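Local structure of TetR family transcriptional regulator (Mycobacterium smegmatis, 5XS9) at residues H19-L24 with H89-E94; A53-I58 with G103-I108; R134-Y139 with F176-L181. The protein probably represses genes of biotin metabolism, acting as a dimeric regulator of the TetR family that binds DNA through a helix-turn-helix domain. One frame throughout, in Å; residues are numbered along the deposited sequence.

Interaction 1 of 3, residues H19-L24 with H89-E94; sequences HGIADL and HTDGAE
The turn 19-24, which joins helix 5-19 to helix 26-33 in the DNA-binding domain, is tethered here to the start of helix 92-101 in the C-terminal core. Asp91 makes the link. It occupies the third position of a type II beta turn from His89 to Gly92 and is the residue right before the helix, although its side chain does not cap that helix. Its CB lies 3.8 Å from Ile21 CB. With CG anti to the carbonyl carbon (chi1 -64°), the carboxylate reaches across to the other backbone. At the tip, OD2 accepts a nearly straight hydrogen bond from Ile21 N (2.9 Å, 172°), using the anti lone pair that points away from OD1. The same OD2 sits 3.4 Å from Gly20 CA. Glycine suits this spot because the helix has just ended and phi is positive; with these backbone angles a beta carbon would press on the carbonyl O of His19. Beside it, the methyl CG2 of Thr90 rests 4.0 Å from Gly20 CA, while Thr90 OG1 turns to a hydrogen bond with Asp17 O of helix 5-19.

The side chain of Ile21 meets two carboxylates. Its CG2, set between the backbone N and the carbonyl carbon because CG1 is anti to N (chi1 -165°), makes van der Waals contact with Asp91 OD2 at 3.5 Å and Glu94 OE2 at 3.8 Å. The extended Glu94 crosses it obliquely. Ile21 also packs on Leu16.

A single N-H...O hydrogen bond thus crosses between the two segments; Thr90 and His89 add bonds to Asp17, so the link does not rest on Asp91 alone. Two carboxylates beside one helix start would probably be stabilised by its positive end.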
loop_
_atom_site.group_PDB
_atom_site.type_symbol
_atom_site.label_atom_id
_atom_site.label_comp_id
_atom_site.label_asym_id
_atom_site.label_seq_id
_atom_site.Cartn_x
_atom_site.Cartn_y
_atom_site.Cartn_z
ATOM N N HIS A 19 3.393 -16.785 -11.695
ATOM C CA HIS A 19 2.667 -17.437 -10.618
ATOM C C HIS A 19 2.326 -16.602 -9.435
ATOM O O HIS A 19 1.618 -17.089 -8.583
ATOM C CB HIS A 19 3.476 -18.659 -10.131
ATOM C CG HIS A 19 3.684 -19.682 -11.193
ATOM N ND1 HIS A 19 2.637 -20.357 -11.780
ATOM C CD2 HIS A 19 4.809 -20.110 -11.814
ATOM C CE1 HIS A 19 3.107 -21.168 -12.707
ATOM N NE2 HIS A 19 4.419 -21.025 -12.757
ATOM N N GLY A 20 2.853 -15.379 -9.329
ATOM C CA GLY A 20 2.531 -14.532 -8.227
ATOM C C GLY A 20 3.524 -14.598 -7.092
ATOM O O GLY A 20 4.309 -15.526 -6.956
ATOM N N ILE A 21 3.447 -13.591 -6.254
ATOM C CA ILE A 21 4.428 -13.429 -5.182
ATOM C C ILE A 21 4.423 -14.581 -4.184
ATOM O O ILE A 21 5.497 -14.979 -3.693
ATOM C CB ILE A 21 4.254 -12.081 -4.478
ATOM C CG1 ILE A 21 5.482 -11.751 -3.626
ATOM C CG2 ILE A 21 2.902 -12.021 -3.713
ATOM C CD1 ILE A 21 5.430 -10.375 -2.986
ATOM N N ALA A 22 3.256 -15.171 -3.922
ATOM C CA ALA A 22 3.208 -16.276 -2.945
ATOM C C ALA A 22 4.043 -17.526 -3.385
ATOM O O ALA A 22 4.646 -18.190 -2.563
ATOM C CB ALA A 22 1.745 -16.640 -2.621
ATOM N N ASP A 23 4.124 -17.773 -4.684
ATOM C CA ASP A 23 4.876 -18.882 -5.247
ATOM C C ASP A 23 6.351 -18.602 -5.420
ATOM O O ASP A 23 7.069 -19.496 -5.786
ATOM C CB ASP A 23 4.308 -19.235 -6.629
ATOM C CG ASP A 23 3.064 -20.113 -6.549
ATOM O OD1 ASP A 23 2.707 -20.714 -7.581
ATOM O OD2 ASP A 23 2.476 -20.213 -5.450
ATOM N N LEU A 24 6.809 -17.363 -5.221
ATOM C CA LEU A 24 8.237 -17.070 -5.286
ATOM C C LEU A 24 8.886 -17.401 -3.961
ATOM O O LEU A 24 8.913 -16.574 -3.062
ATOM C CB LEU A 24 8.512 -15.627 -5.606
ATOM C CG LEU A 24 9.966 -15.207 -5.674
ATOM C CD1 LEU A 24 10.741 -16.046 -6.686
ATOM C CD2 LEU A 24 9.982 -13.748 -6.062
ATOM N N HIS A 89 5.094 -6.172 -13.671
ATOM C CA HIS A 89 5.201 -7.494 -13.125
ATOM C C HIS A 89 4.071 -7.803 -12.191
ATOM O O HIS A 89 3.641 -6.923 -11.468
ATOM C CB HIS A 89 6.514 -7.624 -12.387
ATOM C CG HIS A 89 7.680 -7.323 -13.265
ATOM N ND1 HIS A 89 8.225 -8.260 -14.117
ATOM C CD2 HIS A 89 8.318 -6.152 -13.528
ATOM C CE1 HIS A 89 9.190 -7.702 -14.828
ATOM N NE2 HIS A 89 9.244 -6.418 -14.510
ATOM N N THR A 90 3.574 -9.048 -12.240
ATOM C CA THR A 90 2.607 -9.552 -11.289
ATOM C C THR A 90 3.067 -9.317 -9.806
ATOM O O THR A 90 4.190 -9.627 -9.396
ATOM C CB THR A 90 2.416 -11.060 -11.462
ATOM O OG1 THR A 90 2.189 -11.353 -12.847
ATOM C CG2 THR A 90 1.178 -11.623 -10.595
ATOM N N ASP A 91 2.187 -8.701 -9.043
ATOM C CA ASP A 91 2.387 -8.409 -7.605
ATOM C C ASP A 91 3.593 -7.460 -7.385
ATOM O O ASP A 91 4.146 -7.354 -6.306
ATOM C CB ASP A 91 2.488 -9.642 -6.821
ATOM C CG ASP A 91 1.196 -10.468 -6.839
ATOM O OD1 ASP A 91 0.058 -9.943 -6.794
ATOM O OD2 ASP A 91 1.365 -11.661 -6.802
ATOM N N GLY A 92 3.937 -6.712 -8.419
ATOM C CA GLY A 92 5.154 -5.874 -8.372
ATOM C C GLY A 92 5.095 -4.758 -7.339
ATOM O O GLY A 92 6.066 -4.537 -6.620
ATOM N N ALA A 93 3.938 -4.087 -7.236
ATOM C CA ALA A 93 3.826 -3.071 -6.270
ATOM C C ALA A 93 3.934 -3.650 -4.853
ATOM O O ALA A 93 4.565 -3.056 -4.019
ATOM C CB ALA A 93 2.542 -2.251 -6.464
ATOM N N GLU A 94 3.317 -4.791 -4.597
ATOM C CA GLU A 94 3.391 -5.434 -3.271
ATOM C C GLU A 94 4.819 -5.863 -2.936
ATOM O O GLU A 94 5.273 -5.742 -1.805
ATOM C CB GLU A 94 2.500 -6.685 -3.227
ATOM C CG GLU A 94 2.436 -7.332 -1.873
ATOM C CD GLU A 94 1.659 -8.672 -1.894
ATOM O OE1 GLU A 94 0.835 -8.868 -2.806
ATOM O OE2 GLU A 94 1.904 -9.532 -1.017
#

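Interaction 2 of 3, residues A53-I58 with G103-I108; sequences AVADHI and GQSVVI
An acidic side chain of one helix docks on the N terminus of another: Asp56, on helix 47-58, points its carboxylate into the first turn of helix 106-122, whose own N-cap is Ser105. In the all-helical TetR fold, helix 47-58 leads from the DNA-binding domain into the core, and this junction fixes its flank to the core.

Asp56 leaves its helix alongside the partner segment, and chi1 (-67°, CG anti to the carbonyl carbon) turns the carboxylate to the helix start. Its two oxygens are approached differently. OD2 takes Val106 N at 3.0 Å on its syn lone pair, the side facing the other oxygen. OD1 also uses its syn side, for Ser105 OG at 2.7 Å, but meets Val107 N from 55° above the carboxylate plane, a bond of 2.9 Å and 167°. Three donors therefore grip one carboxylate and hold its rotation. Aspartate suits the place because a short, planar anion can engage successive amides while facing the positive helix end, which should favour the charged form.

Asp56 and Val106 cross at about a right angle; because OD2 is bonded to Val106 N, Val106 CB comes within 3.6 Å of it. Val107 CG2 lies along the side chain, 3.5 Å from Asp56 OD1. The backbones come nearest at Asp56 and Val107; next to them the small Ala55 and Ser105 meet, CB to CB, at 4.1 Å. Ser105 OG, anti to its own backbone N, does double duty: it donates to Asp56 OD1 and accepts from Ile108 N at 3.1 Å.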
loop_
_atom_site.group_PDB
_atom_site.type_symbol
_atom_site.label_atom_id
_atom_site.label_comp_id
_atom_site.label_asym_id
_atom_site.label_seq_id
_atom_site.Cartn_x
_atom_site.Cartn_y
_atom_site.Cartn_z
ATOM N N ALA A 53 16.474 -8.331 -4.451
ATOM C CA ALA A 53 17.123 -8.363 -5.748
ATOM C C ALA A 53 16.090 -8.373 -6.823
ATOM O O ALA A 53 16.254 -7.782 -7.855
ATOM C CB ALA A 53 17.986 -9.629 -5.869
ATOM N N VAL A 54 15.013 -9.117 -6.633
ATOM C CA VAL A 54 13.995 -9.132 -7.639
ATOM C C VAL A 54 13.344 -7.701 -7.718
ATOM O O VAL A 54 13.038 -7.186 -8.837
ATOM C CB VAL A 54 12.913 -10.173 -7.337
ATOM C CG1 VAL A 54 11.717 -9.943 -8.211
ATOM C CG2 VAL A 54 13.426 -11.584 -7.519
ATOM N N ALA A 55 13.104 -7.088 -6.564
ATOM C CA ALA A 55 12.642 -5.633 -6.535
ATOM C C ALA A 55 13.580 -4.711 -7.372
ATOM O O ALA A 55 13.123 -3.943 -8.240
ATOM C CB ALA A 55 12.526 -5.131 -5.105
ATOM N N ASP A 56 14.899 -4.833 -7.169
ATOM C CA ASP A 56 15.844 -3.973 -7.936
ATOM C C ASP A 56 15.881 -4.263 -9.387
ATOM O O ASP A 56 16.044 -3.366 -10.186
ATOM C CB ASP A 56 17.214 -3.965 -7.319
ATOM C CG ASP A 56 17.183 -3.278 -5.980
ATOM O OD1 ASP A 56 16.287 -2.417 -5.742
ATOM O OD2 ASP A 56 18.009 -3.561 -5.150
ATOM N N HIS A 57 15.579 -5.492 -9.746
ATOM C CA HIS A 57 15.558 -5.886 -11.135
ATOM C C HIS A 57 14.326 -5.311 -11.814
ATOM O O HIS A 57 14.417 -4.780 -12.923
ATOM C CB HIS A 57 15.561 -7.425 -11.225
ATOM C CG HIS A 57 15.545 -7.943 -12.622
ATOM N ND1 HIS A 57 14.510 -8.695 -13.124
ATOM C CD2 HIS A 57 16.441 -7.831 -13.620
ATOM C CE1 HIS A 57 14.752 -8.994 -14.384
ATOM N NE2 HIS A 57 15.912 -8.469 -14.712
ATOM N N ILE A 58 13.171 -5.471 -11.163
ATOM C CA ILE A 58 11.867 -4.871 -11.549
ATOM C C ILE A 58 11.990 -3.344 -11.725
ATOM O O ILE A 58 11.349 -2.755 -12.574
ATOM C CB ILE A 58 10.795 -5.202 -10.429
ATOM C CG1 ILE A 58 10.295 -6.624 -10.581
ATOM C CG2 ILE A 58 9.565 -4.332 -10.414
ATOM C CD1 ILE A 58 9.513 -7.061 -9.345
ATOM N N GLY A 103 14.057 -2.703 3.914
ATOM C CA GLY A 103 15.332 -2.111 3.580
ATOM C C GLY A 103 16.175 -2.849 2.535
ATOM O O GLY A 103 17.373 -2.574 2.453
ATOM N N GLN A 104 15.583 -3.718 1.694
ATOM C CA GLN A 104 16.353 -4.605 0.812
ATOM C C GLN A 104 16.391 -4.199 -0.652
ATOM O O GLN A 104 17.046 -4.884 -1.450
ATOM C CB GLN A 104 15.841 -6.039 0.941
ATOM C CG GLN A 104 16.028 -6.622 2.322
ATOM C CD GLN A 104 17.398 -7.274 2.549
ATOM O OE1 GLN A 104 18.181 -7.348 1.679
ATOM N NE2 GLN A 104 17.648 -7.733 3.747
ATOM N N SER A 105 15.744 -3.092 -1.010
ATOM C CA SER A 105 15.777 -2.560 -2.387
ATOM C C SER A 105 16.650 -1.309 -2.398
ATOM O O SER A 105 16.326 -0.320 -1.775
ATOM C CB SER A 105 14.380 -2.200 -2.903
ATOM O OG SER A 105 14.375 -1.445 -4.136
ATOM N N VAL A 106 17.721 -1.362 -3.188
ATOM C CA VAL A 106 18.611 -0.230 -3.429
ATOM C C VAL A 106 17.951 0.778 -4.369
ATOM O O VAL A 106 18.110 1.976 -4.212
ATOM C CB VAL A 106 19.966 -0.755 -4.024
ATOM C CG1 VAL A 106 20.867 0.388 -4.486
ATOM C CG2 VAL A 106 20.675 -1.587 -2.956
ATOM N N VAL A 107 17.215 0.326 -5.367
ATOM C CA VAL A 107 16.684 1.266 -6.277
ATOM C C VAL A 107 15.627 2.161 -5.630
ATOM O O VAL A 107 15.562 3.344 -5.910
ATOM C CB VAL A 107 16.170 0.586 -7.543
ATOM C CG1 VAL A 107 15.603 1.607 -8.486
ATOM C CG2 VAL A 107 17.336 -0.157 -8.256
ATOM N N ILE A 108 14.759 1.607 -4.804
ATOM C CA ILE A 108 13.727 2.467 -4.202
ATOM C C ILE A 108 14.380 3.550 -3.323
ATOM O O ILE A 108 13.952 4.688 -3.318
ATOM C CB ILE A 108 12.666 1.610 -3.427
ATOM C CG1 ILE A 108 11.434 2.464 -3.164
ATOM C CG2 ILE A 108 13.240 1.056 -2.152
ATOM C CD1 ILE A 108 10.624 2.653 -4.429
#

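Interaction 3 of 3, residues R134-Y139 with F176-L181; sequences RTVIYY and FGLQLL
Tyr139 is the piece that bridges two nearly antiparallel helices, 129-155 and 170-186, whose local axes approach to 10.7 Å at an angle of 166°. Its CG is anti to the backbone N (chi1 163°), which sends the ring straight at the opposite helix, where a glycine receives it. Tyr139 OH lies 3.3 Å from Gly177 CA, and Gly177 O sits over one face of the ring. A beta carbon at this position would collide with the hydroxyl, so glycine is the residue that lets the hydroxyl end of the ring come right up to the backbone. The hydroxyl is satisfied one turn before that glycine, by a hydrogen bond with Phe174 O. Farther back along the ring, Leu181 CD1 approaches obliquely, 3.8 Å from Tyr139 CD2, and Leu178 crosses the ring at about a right angle, its CD2 3.9 Å from Tyr139 CE2.

These are the helices that, in TetR-family proteins, pair with their counterparts in a four-helix bundle at the dimer interface, and the second subunit does lie against this contact. Leu181 meets Leu181 of the second subunit, and Thr135 packs on Gly177 of that subunit.

No hydrogen bond crosses between the two segments, and the close packing extends through Leu181, whose CD2 touches Thr135 CG2 at 3.9 Å. Thr135 can offer that methyl because its OG1 folds back to Ala131 O in its own helix. Packing thins out only toward Val136: its CG2 stands 4.2 Å from Leu181 CD1, and its CG1 is 4.5 Å from Leu178 CD2. That side is covered rather than wet, since Cys79 of helix 71-87 touches both Val136 and Leu178.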
loop_
_atom_site.group_PDB
_atom_site.type_symbol
_atom_site.label_atom_id
_atom_site.label_comp_id
_atom_site.label_asym_id
_atom_site.label_seq_id
_atom_site.Cartn_x
_atom_site.Cartn_y
_atom_site.Cartn_z
ATOM N N ARG A 134 9.294 10.310 1.123
ATOM C CA ARG A 134 8.593 9.121 1.514
ATOM C C ARG A 134 7.070 9.258 1.351
ATOM O O ARG A 134 6.388 8.295 0.998
ATOM C CB ARG A 134 8.917 8.731 2.968
ATOM C CG ARG A 134 10.297 8.058 3.065
ATOM C CD ARG A 134 10.563 7.430 4.414
ATOM N NE ARG A 134 10.538 8.414 5.447
ATOM C CZ ARG A 134 11.615 9.039 5.966
ATOM N NH1 ARG A 134 12.859 8.805 5.538
ATOM N NH2 ARG A 134 11.427 9.935 6.929
ATOM N N THR A 135 6.548 10.454 1.619
ATOM C CA THR A 135 5.143 10.743 1.467
ATOM C C THR A 135 4.677 10.441 0.011
ATOM O O THR A 135 3.656 9.754 -0.215
ATOM C CB THR A 135 4.833 12.180 1.872
ATOM O OG1 THR A 135 5.039 12.367 3.329
ATOM C CG2 THR A 135 3.362 12.494 1.544
ATOM N N VAL A 136 5.445 10.928 -0.939
ATOM C CA VAL A 136 5.182 10.643 -2.349
ATOM C C VAL A 136 5.277 9.164 -2.617
ATOM O O VAL A 136 4.360 8.595 -3.247
ATOM C CB VAL A 136 6.142 11.433 -3.233
ATOM C CG1 VAL A 136 5.979 11.102 -4.753
ATOM C CG2 VAL A 136 5.999 12.953 -2.969
ATOM N N ILE A 137 6.309 8.492 -2.074
ATOM C CA ILE A 137 6.417 7.062 -2.332
ATOM C C ILE A 137 5.243 6.306 -1.758
ATOM O O ILE A 137 4.769 5.343 -2.391
ATOM C CB ILE A 137 7.764 6.478 -1.814
ATOM C CG1 ILE A 137 8.888 6.988 -2.662
ATOM C CG2 ILE A 137 7.779 4.978 -1.827
ATOM C CD1 ILE A 137 8.771 6.641 -4.127
ATOM N N TYR A 138 4.853 6.637 -0.512
ATOM C CA TYR A 138 3.754 5.943 0.072
ATOM C C TYR A 138 2.490 6.097 -0.748
ATOM O O TYR A 138 1.716 5.133 -0.878
ATOM C CB TYR A 138 3.516 6.368 1.505
ATOM C CG TYR A 138 4.641 6.045 2.434
ATOM C CD1 TYR A 138 5.255 4.818 2.413
ATOM C CD2 TYR A 138 5.047 6.970 3.409
ATOM C CE1 TYR A 138 6.291 4.560 3.264
ATOM C CE2 TYR A 138 6.042 6.686 4.307
ATOM C CZ TYR A 138 6.639 5.474 4.252
ATOM O OH TYR A 138 7.687 5.156 5.119
ATOM N N TYR A 139 2.255 7.276 -1.253
ATOM C CA TYR A 139 1.129 7.445 -2.169
ATOM C C TYR A 139 1.213 6.510 -3.409
ATOM O O TYR A 139 0.231 5.822 -3.786
ATOM C CB TYR A 139 0.955 8.889 -2.605
ATOM C CG TYR A 139 0.081 9.049 -3.840
ATOM C CD1 TYR A 139 -1.271 8.796 -3.789
ATOM C CD2 TYR A 139 0.637 9.291 -5.100
ATOM C CE1 TYR A 139 -2.072 8.913 -4.912
ATOM C CE2 TYR A 139 -0.156 9.356 -6.235
ATOM C CZ TYR A 139 -1.526 9.171 -6.149
ATOM O OH TYR A 139 -2.388 9.283 -7.266
ATOM N N PHE A 176 -3.807 12.860 -10.782
ATOM C CA PHE A 176 -4.554 13.807 -9.953
ATOM C C PHE A 176 -3.947 13.788 -8.513
ATOM O O PHE A 176 -3.692 14.840 -7.974
ATOM C CB PHE A 176 -6.048 13.424 -9.842
ATOM C CG PHE A 176 -6.828 14.365 -9.004
ATOM C CD1 PHE A 176 -7.409 15.486 -9.567
ATOM C CD2 PHE A 176 -6.913 14.178 -7.606
ATOM C CE1 PHE A 176 -8.059 16.408 -8.776
ATOM C CE2 PHE A 176 -7.592 15.089 -6.844
ATOM C CZ PHE A 176 -8.136 16.208 -7.407
ATOM N N GLY A 177 -3.634 12.616 -7.993
ATOM C CA GLY A 177 -3.041 12.490 -6.629
ATOM C C GLY A 177 -1.634 13.033 -6.605
ATOM O O GLY A 177 -1.231 13.683 -5.668
ATOM N N LEU A 178 -0.865 12.765 -7.640
ATOM C CA LEU A 178 0.449 13.337 -7.761
ATOM C C LEU A 178 0.421 14.868 -7.781
ATOM O O LEU A 178 1.205 15.565 -7.128
ATOM C CB LEU A 178 1.144 12.873 -9.040
ATOM C CG LEU A 178 1.841 11.524 -9.045
ATOM C CD1 LEU A 178 2.708 11.407 -10.298
ATOM C CD2 LEU A 178 2.729 11.386 -7.816
ATOM N N GLN A 179 -0.513 15.409 -8.496
ATOM C CA GLN A 179 -0.685 16.840 -8.493
ATOM C C GLN A 179 -1.048 17.463 -7.163
ATOM O O GLN A 179 -0.591 18.561 -6.857
ATOM C CB GLN A 179 -1.679 17.274 -9.587
ATOM C CG GLN A 179 -1.678 18.757 -9.904
ATOM C CD GLN A 179 -0.290 19.309 -10.329
ATOM O OE1 GLN A 179 0.458 18.687 -11.092
ATOM N NE2 GLN A 179 0.071 20.462 -9.775
ATOM N N LEU A 180 -1.886 16.825 -6.382
ATOM C CA LEU A 180 -2.147 17.272 -5.023
ATOM C C LEU A 180 -0.885 17.290 -4.216
ATOM O O LEU A 180 -0.668 18.238 -3.473
ATOM C CB LEU A 180 -3.094 16.350 -4.246
ATOM C CG LEU A 180 -4.572 16.390 -4.554
ATOM C CD1 LEU A 180 -5.268 15.362 -3.679
ATOM C CD2 LEU A 180 -5.137 17.773 -4.279
ATOM N N LEU A 181 -0.068 16.233 -4.336
ATOM C CA LEU A 181 1.189 16.240 -3.619
ATOM C C LEU A 181 2.128 17.353 -4.045
ATOM O O LEU A 181 2.765 17.966 -3.232
ATOM C CB LEU A 181 1.892 14.893 -3.789
ATOM C CG LEU A 181 1.246 13.766 -3.012
ATOM C CD1 LEU A 181 1.844 12.483 -3.532
ATOM C CD2 LEU A 181 1.526 13.984 -1.529
#

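In the fold
From the N terminus, the turn 19-24 opens interaction 1, which closes only at 89-94, after the rest of the helix-turn-helix region, helix 47-58 and helix 71-87. Segment 53-58 starts interaction 2 inside that loop but finds its partner at 103-108, beyond it, so the two cross. They also touch, His89 packing on Ile58, and together they fasten the DNA-binding domain to the core at two places, through the starts of the successive helices 92-101 and 106-122. Interaction 3 follows in series: it closes the loop from helix 129-155 to helix 170-186 on the opposite side of the chain's centre from interaction 1, in the dimerising part of the core.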